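Local coordinates for endoglucanase (Uncultured bacterium, PDB 3X17), which hydrolyses internal beta-1,4-glucosidic bonds of cellulose as a glycoside hydrolase family 9 endoglucanase with an N-terminal Ig-like domain, at residues 276-287 and 339-350; 381-389 and 445-453. All coordinates share one frame; numbering follows the deposited sequence.

Contact 1: 276-287 and 339-350; sequences AKAAAAWAMAAR and DRFWAAVELWVV. With CA (calcium ion), chain E.
Helices 276-287 and 339-350 run in nearly the same direction, their axes 23° apart and 7.8 Å at closest approach, with the CA atoms of Ala280 and Ala343 4.0 Å from each other. Small residues permit this close packing: the CB atoms of Ala279 and Ala343 meet at 3.9 Å, and Ala283 CB rests on the backbone and CB of Glu346 and beside Leu347. Trp342 is a knob in a hole formed by Lys277, Ala280, Ala281 and Met284. Its CG stands anti to the backbone N (chi1 173°), which lays the indole alongside the other helix with the methyl of Ala280 over one face and the sulfur of Met284 at the edge, SD to CZ2 of Trp342 3.8 Å, a Met-aromatic contact. Glu346 is a second knob, its chain bent at chi2 (-59°) so that the carboxylate lies against Met284 CG. OE1 of Glu346 forms a salt bridge with NH2 of Arg287, while OE2 takes a weak bond from NE1 of Trp342 at 3.0 Å. A water donates to the carbonyl oxygens of Ala283 and Glu346, joining the two backbones. At the N-terminal end Lys277 NZ forms a salt bridge with Asp339 OD1 at 2.6 Å, approaching from above the carboxylate plane, and Asp339 OD2 binds calcium at 2.2 Å; the side chains of Asp333 and Asp338 and the carbonyl oxygens of Asp335 and Val377 also ligate the metal. One carboxylate thus serves both cations, so lysine and calcium together probably favour its ionised form and tie the helix pair to the metal site.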
loop_
_atom_site.group_PDB
_atom_site.type_symbol
_atom_site.label_atom_id
_atom_site.label_comp_id
_atom_site.label_asym_id
_atom_site.label_seq_id
_atom_site.Cartn_x
_atom_site.Cartn_y
_atom_site.Cartn_z
ATOM N N ALA A 276 -6.407 -10.096 16.697
ATOM C CA ALA A 276 -5.002 -10.515 16.533
ATOM C C ALA A 276 -4.202 -9.493 15.686
ATOM O O ALA A 276 -3.095 -9.110 16.060
ATOM C CB ALA A 276 -4.954 -11.917 15.875
ATOM N N LYS A 277 -4.778 -9.012 14.588
ATOM C CA LYS A 277 -4.150 -7.925 13.830
ATOM C C LYS A 277 -3.856 -6.704 14.704
ATOM O O LYS A 277 -2.758 -6.159 14.663
ATOM C CB LYS A 277 -4.996 -7.479 12.646
ATOM C CG LYS A 277 -4.936 -8.385 11.422
ATOM C CD LYS A 277 -6.012 -7.948 10.427
ATOM C CE LYS A 277 -5.857 -8.598 9.058
ATOM N NZ LYS A 277 -6.574 -9.916 9.042
ATOM N N ALA A 278 -4.791 -6.335 15.577
ATOM C CA ALA A 278 -4.568 -5.145 16.376
ATOM C C ALA A 278 -3.501 -5.449 17.414
ATOM O O ALA A 278 -2.641 -4.626 17.677
ATOM C CB ALA A 278 -5.868 -4.700 17.042
ATOM N N ALA A 279 -3.539 -6.652 17.981
ATOM C CA ALA A 279 -2.464 -7.097 18.861
ATOM C C ALA A 279 -1.115 -6.942 18.192
ATOM O O ALA A 279 -0.189 -6.427 18.791
ATOM C CB ALA A 279 -2.669 -8.579 19.346
ATOM N N ALA A 280 -0.998 -7.412 16.959
ATOM C CA ALA A 280 0.292 -7.405 16.270
ATOM C C ALA A 280 0.766 -5.957 16.059
ATOM O O ALA A 280 1.904 -5.599 16.382
ATOM C CB ALA A 280 0.204 -8.171 14.926
ATOM N N ALA A 281 -0.130 -5.106 15.597
ATOM C CA ALA A 281 0.266 -3.737 15.265
ATOM C C ALA A 281 0.659 -2.979 16.512
ATOM O O ALA A 281 1.686 -2.292 16.524
ATOM C CB ALA A 281 -0.842 -3.016 14.517
ATOM N N TRP A 282 -0.123 -3.150 17.574
ATOM C CA TRP A 282 0.181 -2.544 18.866
ATOM C C TRP A 282 1.523 -3.040 19.428
ATOM O O TRP A 282 2.233 -2.279 20.078
ATOM C CB TRP A 282 -0.888 -2.878 19.899
ATOM C CG TRP A 282 -2.162 -2.137 19.739
ATOM C CD1 TRP A 282 -2.326 -0.849 19.288
ATOM C CD2 TRP A 282 -3.473 -2.628 20.045
ATOM N NE1 TRP A 282 -3.666 -0.535 19.245
ATOM C CE2 TRP A 282 -4.388 -1.586 19.757
ATOM C CE3 TRP A 282 -3.968 -3.860 20.489
ATOM C CZ2 TRP A 282 -5.766 -1.735 19.921
ATOM C CZ3 TRP A 282 -5.355 -4.013 20.634
ATOM C CH2 TRP A 282 -6.225 -2.956 20.379
ATOM N N ALA A 283 1.767 -4.342 19.363
ATOM C CA ALA A 283 3.051 -4.875 19.863
ATOM C C ALA A 283 4.233 -4.337 19.049
ATOM O O ALA A 283 5.290 -4.042 19.601
ATOM C CB ALA A 283 3.057 -6.385 19.865
ATOM N N MET A 284 4.076 -4.248 17.728
ATOM C CA MET A 284 5.037 -3.494 16.926
ATOM C C MET A 284 5.267 -2.063 17.420
ATOM O O MET A 284 6.380 -1.582 17.406
ATOM C CB MET A 284 4.641 -3.486 15.451
ATOM C CG MET A 284 4.899 -4.804 14.770
ATOM S SD MET A 284 4.146 -4.836 13.136
ATOM C CE MET A 284 5.398 -3.936 12.213
ATOM N N ALA A 285 4.195 -1.341 17.725
ATOM C CA ALA A 285 4.326 0.067 18.102
ATOM C C ALA A 285 5.027 0.157 19.446
ATOM O O ALA A 285 5.744 1.131 19.721
ATOM C CB ALA A 285 2.952 0.738 18.182
ATOM N N ALA A 286 4.767 -0.831 20.299
ATOM C CA ALA A 286 5.407 -0.871 21.610
ATOM C C ALA A 286 6.932 -0.895 21.446
ATOM O O ALA A 286 7.649 -0.254 22.207
ATOM C CB ALA A 286 4.922 -2.079 22.411
ATOM N N ARG A 287 7.414 -1.605 20.456
ATOM C CA ARG A 287 8.819 -1.718 20.207
ATOM C C ARG A 287 9.319 -0.448 19.574
ATOM O O ARG A 287 10.345 0.040 19.915
ATOM C CB ARG A 287 9.111 -2.916 19.305
ATOM C CG ARG A 287 10.467 -2.933 18.664
ATOM C CD ARG A 287 10.409 -3.385 17.235
ATOM N NE ARG A 287 9.615 -4.563 17.137
ATOM C CZ ARG A 287 8.953 -4.986 16.076
ATOM N NH1 ARG A 287 8.985 -4.360 14.941
ATOM N NH2 ARG A 287 8.271 -6.084 16.184
ATOM N N ASP A 339 -3.098 -14.344 11.169
ATOM C CA ASP A 339 -3.158 -13.193 12.085
ATOM C C ASP A 339 -2.674 -13.510 13.506
ATOM O O ASP A 339 -1.909 -12.730 14.088
ATOM C CB ASP A 339 -4.588 -12.622 12.102
ATOM C CG ASP A 339 -5.159 -12.488 10.703
ATOM O OD1 ASP A 339 -4.836 -11.496 10.041
ATOM O OD2 ASP A 339 -5.931 -13.362 10.249
ATOM N N ARG A 340 -3.077 -14.660 14.066
ATOM C CA ARG A 340 -2.550 -15.056 15.392
ATOM C C ARG A 340 -1.044 -15.304 15.382
ATOM O O ARG A 340 -0.331 -14.891 16.302
ATOM C CB ARG A 340 -3.257 -16.290 15.966
ATOM C CG ARG A 340 -4.736 -16.121 16.213
ATOM C CD ARG A 340 -5.358 -17.452 16.691
ATOM N NE ARG A 340 -6.810 -17.378 16.809
ATOM C CZ ARG A 340 -7.494 -17.533 17.942
ATOM N NH1 ARG A 340 -6.871 -17.768 19.082
ATOM N NH2 ARG A 340 -8.815 -17.445 17.924
ATOM N N PHE A 341 -0.554 -16.002 14.361
ATOM C CA PHE A 341 0.899 -16.172 14.196
ATOM C C PHE A 341 1.595 -14.806 14.298
ATOM O O PHE A 341 2.520 -14.607 15.112
ATOM C CB PHE A 341 1.184 -16.825 12.834
ATOM C CG PHE A 341 2.646 -16.819 12.432
ATOM C CD1 PHE A 341 3.514 -17.788 12.915
ATOM C CD2 PHE A 341 3.144 -15.838 11.576
ATOM C CE1 PHE A 341 4.844 -17.822 12.516
ATOM C CE2 PHE A 341 4.470 -15.875 11.156
ATOM C CZ PHE A 341 5.333 -16.844 11.680
ATOM N N TRP A 342 1.113 -13.847 13.501
ATOM C CA TRP A 342 1.755 -12.527 13.431
ATOM C C TRP A 342 1.733 -11.834 14.788
ATOM O O TRP A 342 2.730 -11.295 15.242
ATOM C CB TRP A 342 1.080 -11.675 12.365
ATOM C CG TRP A 342 1.546 -10.252 12.326
ATOM C CD1 TRP A 342 2.828 -9.804 12.443
ATOM C CD2 TRP A 342 0.757 -9.120 11.957
ATOM N NE1 TRP A 342 2.875 -8.441 12.256
ATOM C CE2 TRP A 342 1.612 -7.996 11.953
ATOM C CE3 TRP A 342 -0.613 -8.932 11.715
ATOM C CZ2 TRP A 342 1.133 -6.687 11.772
ATOM C CZ3 TRP A 342 -1.094 -7.630 11.562
ATOM C CH2 TRP A 342 -0.214 -6.528 11.563
ATOM N N ALA A 343 0.590 -11.895 15.458
ATOM C CA ALA A 343 0.480 -11.320 16.792
ATOM C C ALA A 343 1.432 -12.003 17.774
ATOM O O ALA A 343 2.135 -11.327 18.531
ATOM C CB ALA A 343 -0.990 -11.382 17.290
ATOM N N ALA A 344 1.457 -13.336 17.763
ATOM C CA ALA A 344 2.444 -14.083 18.570
ATOM C C ALA A 344 3.895 -13.642 18.368
ATOM O O ALA A 344 4.605 -13.375 19.335
ATOM C CB ALA A 344 2.298 -15.609 18.383
ATOM N N VAL A 345 4.327 -13.543 17.119
ATOM C CA VAL A 345 5.686 -13.069 16.815
ATOM C C VAL A 345 5.944 -11.705 17.436
ATOM O O VAL A 345 6.907 -11.539 18.179
ATOM C CB VAL A 345 5.938 -13.010 15.278
ATOM C CG1 VAL A 345 7.248 -12.280 14.968
ATOM C CG2 VAL A 345 5.973 -14.435 14.705
ATOM N N GLU A 346 5.088 -10.725 17.134
ATOM C CA GLU A 346 5.323 -9.336 17.589
ATOM C C GLU A 346 5.328 -9.213 19.125
ATOM O O GLU A 346 6.150 -8.506 19.710
ATOM C CB GLU A 346 4.300 -8.378 16.980
ATOM C CG GLU A 346 4.228 -8.451 15.458
ATOM C CD GLU A 346 5.562 -8.129 14.764
ATOM O OE1 GLU A 346 6.534 -7.716 15.440
ATOM O OE2 GLU A 346 5.610 -8.207 13.522
ATOM N N LEU A 347 4.432 -9.936 19.779
ATOM C CA LEU A 347 4.417 -9.951 21.230
ATOM C C LEU A 347 5.672 -10.629 21.792
ATOM O O LEU A 347 6.234 -10.164 22.783
ATOM C CB LEU A 347 3.138 -10.630 21.757
ATOM C CG LEU A 347 1.946 -9.649 21.826
ATOM C CD1 LEU A 347 0.600 -10.378 21.836
ATOM C CD2 LEU A 347 2.103 -8.765 23.057
ATOM N N TRP A 348 6.040 -11.771 21.209
ATOM C CA TRP A 348 7.299 -12.443 21.547
ATOM C C TRP A 348 8.504 -11.511 21.414
ATOM O O TRP A 348 9.384 -11.494 22.283
ATOM C CB TRP A 348 7.518 -13.690 20.682
ATOM C CG TRP A 348 8.825 -14.368 21.011
ATOM C CD1 TRP A 348 9.227 -14.824 22.248
ATOM C CD2 TRP A 348 9.946 -14.543 20.142
ATOM N NE1 TRP A 348 10.509 -15.305 22.185
ATOM C CE2 TRP A 348 10.984 -15.133 20.911
ATOM C CE3 TRP A 348 10.158 -14.319 18.781
ATOM C CZ2 TRP A 348 12.206 -15.494 20.360
ATOM C CZ3 TRP A 348 11.386 -14.662 18.237
ATOM C CH2 TRP A 348 12.393 -15.241 19.023
ATOM N N VAL A 349 8.531 -10.734 20.328
ATOM C CA VAL A 349 9.688 -9.900 19.996
ATOM C C VAL A 349 9.872 -8.814 21.030
ATOM O O VAL A 349 11.006 -8.548 21.439
ATOM C CB VAL A 349 9.578 -9.230 18.594
ATOM C CG1 VAL A 349 10.604 -8.107 18.461
ATOM C CG2 VAL A 349 9.764 -10.245 17.485
ATOM N N VAL A 350 8.782 -8.167 21.455
ATOM C CA VAL A 350 8.897 -7.050 22.429
ATOM C C VAL A 350 8.943 -7.481 23.916
ATOM O O VAL A 350 9.514 -6.772 24.758
ATOM C CB VAL A 350 7.790 -5.967 22.196
ATOM C CG1 VAL A 350 6.388 -6.514 22.489
ATOM C CG2 VAL A 350 8.086 -4.661 22.973
HETATM CA CA CA E . -6.349 -14.028 8.143
HETATM O O HOH W 1 7.338 -6.068 18.881
HETATM O O HOH W 2 -5.994 -15.745 6.376
#

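Contact 2: 381-389 and 445-453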
loop_
_atom_site.group_PDB
_atom_site.type_symbol
_atom_site.label_atom_id
_atom_site.label_comp_id
_atom_site.label_asym_id
_atom_site.label_seq_id
_atom_site.Cartn_x
_atom_site.Cartn_y
_atom_site.Cartn_z
ATOM N N ALA A 381 3.647 -12.338 6.600
ATOM C CA ALA A 381 5.021 -12.091 6.142
ATOM C C ALA A 381 5.760 -11.160 7.091
ATOM O O ALA A 381 6.989 -11.260 7.237
ATOM C CB ALA A 381 5.037 -11.520 4.741
ATOM N N LEU A 382 5.036 -10.218 7.692
ATOM C CA LEU A 382 5.637 -9.328 8.687
ATOM C C LEU A 382 6.112 -10.123 9.909
ATOM O O LEU A 382 7.096 -9.780 10.569
ATOM C CB LEU A 382 4.634 -8.263 9.127
ATOM C CG LEU A 382 4.120 -7.250 8.085
ATOM C CD1 LEU A 382 2.990 -6.361 8.655
ATOM C CD2 LEU A 382 5.232 -6.358 7.522
ATOM N N GLY A 383 5.420 -11.209 10.202
ATOM C CA GLY A 383 5.823 -12.030 11.326
ATOM C C GLY A 383 7.073 -12.811 10.954
ATOM O O GLY A 383 8.024 -12.880 11.731
ATOM N N TYR A 384 7.055 -13.429 9.774
ATOM C CA TYR A 384 8.247 -14.111 9.261
ATOM C C TYR A 384 9.458 -13.201 9.392
ATOM O O TYR A 384 10.469 -13.584 9.967
ATOM C CB TYR A 384 8.062 -14.462 7.785
ATOM C CG TYR A 384 7.381 -15.779 7.547
ATOM C CD1 TYR A 384 5.991 -15.899 7.611
ATOM C CD2 TYR A 384 8.119 -16.885 7.142
ATOM C CE1 TYR A 384 5.358 -17.129 7.339
ATOM C CE2 TYR A 384 7.503 -18.082 6.848
ATOM C CZ TYR A 384 6.137 -18.215 6.969
ATOM O OH TYR A 384 5.569 -19.429 6.648
ATOM N N PHE A 385 9.327 -11.973 8.891
ATOM C CA PHE A 385 10.457 -11.060 8.795
ATOM C C PHE A 385 10.908 -10.605 10.171
ATOM O O PHE A 385 12.100 -10.472 10.415
ATOM C CB PHE A 385 10.112 -9.850 7.921
ATOM C CG PHE A 385 11.312 -9.001 7.540
ATOM C CD1 PHE A 385 12.225 -9.444 6.564
ATOM C CD2 PHE A 385 11.552 -7.793 8.180
ATOM C CE1 PHE A 385 13.359 -8.700 6.263
ATOM C CE2 PHE A 385 12.649 -7.015 7.838
ATOM C CZ PHE A 385 13.557 -7.470 6.865
ATOM N N ASP A 386 9.952 -10.317 11.057
ATOM C CA ASP A 386 10.273 -9.715 12.352
ATOM C C ASP A 386 10.860 -10.761 13.293
ATOM O O ASP A 386 11.802 -10.487 14.039
ATOM C CB ASP A 386 9.038 -9.076 12.992
ATOM C CG ASP A 386 8.767 -7.685 12.453
ATOM O OD1 ASP A 386 9.599 -7.200 11.642
ATOM O OD2 ASP A 386 7.698 -7.109 12.764
ATOM N N TYR A 387 10.330 -11.973 13.229
ATOM C CA TYR A 387 10.961 -13.101 13.894
ATOM C C TYR A 387 12.455 -13.310 13.506
ATOM O O TYR A 387 13.330 -13.309 14.372
ATOM C CB TYR A 387 10.186 -14.381 13.612
ATOM C CG TYR A 387 10.670 -15.566 14.441
ATOM C CD1 TYR A 387 11.936 -16.126 14.224
ATOM C CD2 TYR A 387 9.834 -16.166 15.378
ATOM C CE1 TYR A 387 12.369 -17.234 14.947
ATOM C CE2 TYR A 387 10.247 -17.284 16.099
ATOM C CZ TYR A 387 11.527 -17.799 15.902
ATOM O OH TYR A 387 11.940 -18.894 16.651
ATOM N N VAL A 388 12.713 -13.491 12.204
ATOM C CA VAL A 388 14.065 -13.600 11.665
ATOM C C VAL A 388 14.964 -12.408 12.051
ATOM O O VAL A 388 16.061 -12.615 12.572
ATOM C CB VAL A 388 14.061 -13.862 10.104
ATOM C CG1 VAL A 388 15.464 -13.755 9.537
ATOM C CG2 VAL A 388 13.474 -15.268 9.780
ATOM N N THR A 389 14.495 -11.172 11.871
ATOM C CA THR A 389 15.378 -10.007 12.047
ATOM C C THR A 389 15.414 -9.406 13.442
ATOM O O THR A 389 16.295 -8.610 13.738
ATOM C CB THR A 389 15.104 -8.900 11.059
ATOM O OG1 THR A 389 13.756 -8.404 11.248
ATOM C CG2 THR A 389 15.294 -9.437 9.623
ATOM N N LEU A 445 8.162 -7.903 -0.704
ATOM C CA LEU A 445 8.809 -9.204 -0.483
ATOM C C LEU A 445 10.204 -9.295 -1.106
ATOM O O LEU A 445 11.116 -9.874 -0.496
ATOM C CB LEU A 445 7.948 -10.395 -0.925
ATOM C CG LEU A 445 6.505 -10.468 -0.412
ATOM C CD1 LEU A 445 5.795 -11.633 -1.074
ATOM C CD2 LEU A 445 6.428 -10.543 1.110
ATOM N N LEU A 446 10.386 -8.692 -2.280
ATOM C CA LEU A 446 11.730 -8.563 -2.873
ATOM C C LEU A 446 12.673 -7.808 -1.941
ATOM O O LEU A 446 13.770 -8.285 -1.655
ATOM C CB LEU A 446 11.684 -7.849 -4.227
ATOM C CG LEU A 446 10.915 -8.600 -5.314
ATOM C CD1 LEU A 446 10.516 -7.647 -6.441
ATOM C CD2 LEU A 446 11.755 -9.755 -5.859
ATOM N N LEU A 447 12.201 -6.705 -1.368
ATOM C CA LEU A 447 13.022 -5.960 -0.458
ATOM C C LEU A 447 13.297 -6.704 0.841
ATOM O O LEU A 447 14.329 -6.480 1.457
ATOM C CB LEU A 447 12.441 -4.572 -0.177
ATOM C CG LEU A 447 12.436 -3.600 -1.362
ATOM C CD1 LEU A 447 11.698 -2.307 -1.009
ATOM C CD2 LEU A 447 13.844 -3.318 -1.885
ATOM N N PHE A 448 12.368 -7.533 1.308
ATOM C CA PHE A 448 12.641 -8.309 2.532
ATOM C C PHE A 448 13.839 -9.254 2.281
ATOM O O PHE A 448 14.730 -9.371 3.119
ATOM C CB PHE A 448 11.441 -9.151 2.953
ATOM C CG PHE A 448 10.338 -8.371 3.661
ATOM C CD1 PHE A 448 10.559 -7.089 4.154
ATOM C CD2 PHE A 448 9.093 -8.946 3.852
ATOM C CE1 PHE A 448 9.541 -6.387 4.812
ATOM C CE2 PHE A 448 8.074 -8.263 4.549
ATOM C CZ PHE A 448 8.305 -6.984 5.019
ATOM N N ALA A 449 13.799 -9.952 1.154
ATOM C CA ALA A 449 14.834 -10.900 0.763
ATOM C C ALA A 449 16.162 -10.178 0.528
ATOM O O ALA A 449 17.185 -10.542 1.100
ATOM C CB ALA A 449 14.393 -11.685 -0.516
ATOM N N HIS A 450 16.099 -9.066 -0.184
ATOM C CA HIS A 450 17.235 -8.171 -0.333
ATOM C C HIS A 450 17.864 -7.794 1.006
ATOM O O HIS A 450 19.079 -7.609 1.104
ATOM C CB HIS A 450 16.825 -6.906 -1.086
ATOM C CG HIS A 450 17.946 -5.924 -1.270
ATOM N ND1 HIS A 450 19.050 -6.194 -2.055
ATOM C CD2 HIS A 450 18.148 -4.690 -0.748
ATOM C CE1 HIS A 450 19.844 -5.136 -2.069
ATOM N NE2 HIS A 450 19.346 -4.230 -1.245
ATOM N N HIS A 451 17.033 -7.626 2.022
ATOM C CA HIS A 451 17.529 -7.209 3.312
ATOM C C HIS A 451 18.301 -8.349 4.010
ATOM O O HIS A 451 19.270 -8.102 4.743
ATOM C CB HIS A 451 16.388 -6.702 4.187
ATOM C CG HIS A 451 16.845 -6.106 5.479
ATOM N ND1 HIS A 451 17.110 -6.874 6.598
ATOM C CD2 HIS A 451 17.181 -4.836 5.807
ATOM C CE1 HIS A 451 17.565 -6.096 7.567
ATOM N NE2 HIS A 451 17.633 -4.857 7.108
ATOM N N LEU A 452 17.877 -9.594 3.773
ATOM C CA LEU A 452 18.552 -10.761 4.373
ATOM C C LEU A 452 19.843 -11.113 3.627
ATOM O O LEU A 452 20.803 -11.612 4.214
ATOM C CB LEU A 452 17.632 -11.978 4.344
ATOM C CG LEU A 452 16.355 -11.969 5.193
ATOM C CD1 LEU A 452 15.798 -13.344 5.119
ATOM C CD2 LEU A 452 16.641 -11.587 6.654
ATOM N N GLU A 453 19.858 -10.779 2.343
ATOM C CA GLU A 453 20.789 -11.310 1.365
ATOM C C GLU A 453 20.805 -10.292 0.213
ATOM O O GLU A 453 19.953 -10.350 -0.687
ATOM C CB GLU A 453 20.256 -12.650 0.860
ATOM C CG GLU A 453 21.280 -13.637 0.359
ATOM C CD GLU A 453 20.627 -14.967 -0.066
ATOM O OE1 GLU A 453 20.050 -15.034 -1.189
ATOM O OE2 GLU A 453 20.643 -15.922 0.749
#
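Within the (alpha/alpha)6 barrel of the family 9 catalytic domain, helices 381-389 and 445-452 run almost parallel, 11° apart, and an aromatic cluster bridges the 11.4 Å between their axes. Phe385 and Phe448 form its centre as an offset stack, centroids 4.3 Å apart and planes inclined by 16°. Phe385 CG lies anti to the backbone N (chi1 -168°), which carries the ring across to the other helix, where CE1 comes 3.5 Å from the carbonyl oxygen of Phe448. Beyond it, the edge of Phe385 is turned toward the face of His451 in an offset edge-to-face pair, with CZ of Phe385 3.6 Å from ND1 of His451. CG2 of Thr389 sits near the rim of the Phe385 face opposite Phe448, while OG1 of Thr389 bonds back to the carbonyl oxygen of Phe385 at 2.8 Å. Aliphatic groups flank the rings: Leu382 CD2 meets the edge of Phe448, and Leu452 CD2 packs on Val388 CG1 at 3.8 Å. Helix 184-200 borders the cluster, touching Leu382, Phe385 and His451; helix 396-418 packs on Val388 and Ala449, and helix 456-469 lies against Leu446, Leu447 and Ala449.

How the contacts relate
Both contacts pair near-parallel helices of the family 9 domain, but contact 1 is closely packed and buried, whereas contact 2 spans a wider separation and is only partly buried, with His451 exposed. Alanines, salt bridges and a calcium ligand characterise contact 1; contact 2 is held by stacked rings and aliphatic groups. The two join side by side: helix 339-350 meets helix 381-389 through Val345 CG1 packing near Gly383 O and through the rings of Trp348 and Tyr387. Glu346 OE2 and Asp386 OD2 lie just 2.5 Å apart, so a proton may be shared there. Helix 184-200 borders both contacts, packing on Lys277 and Trp342 in contact 1 as well as on the rings of contact 2.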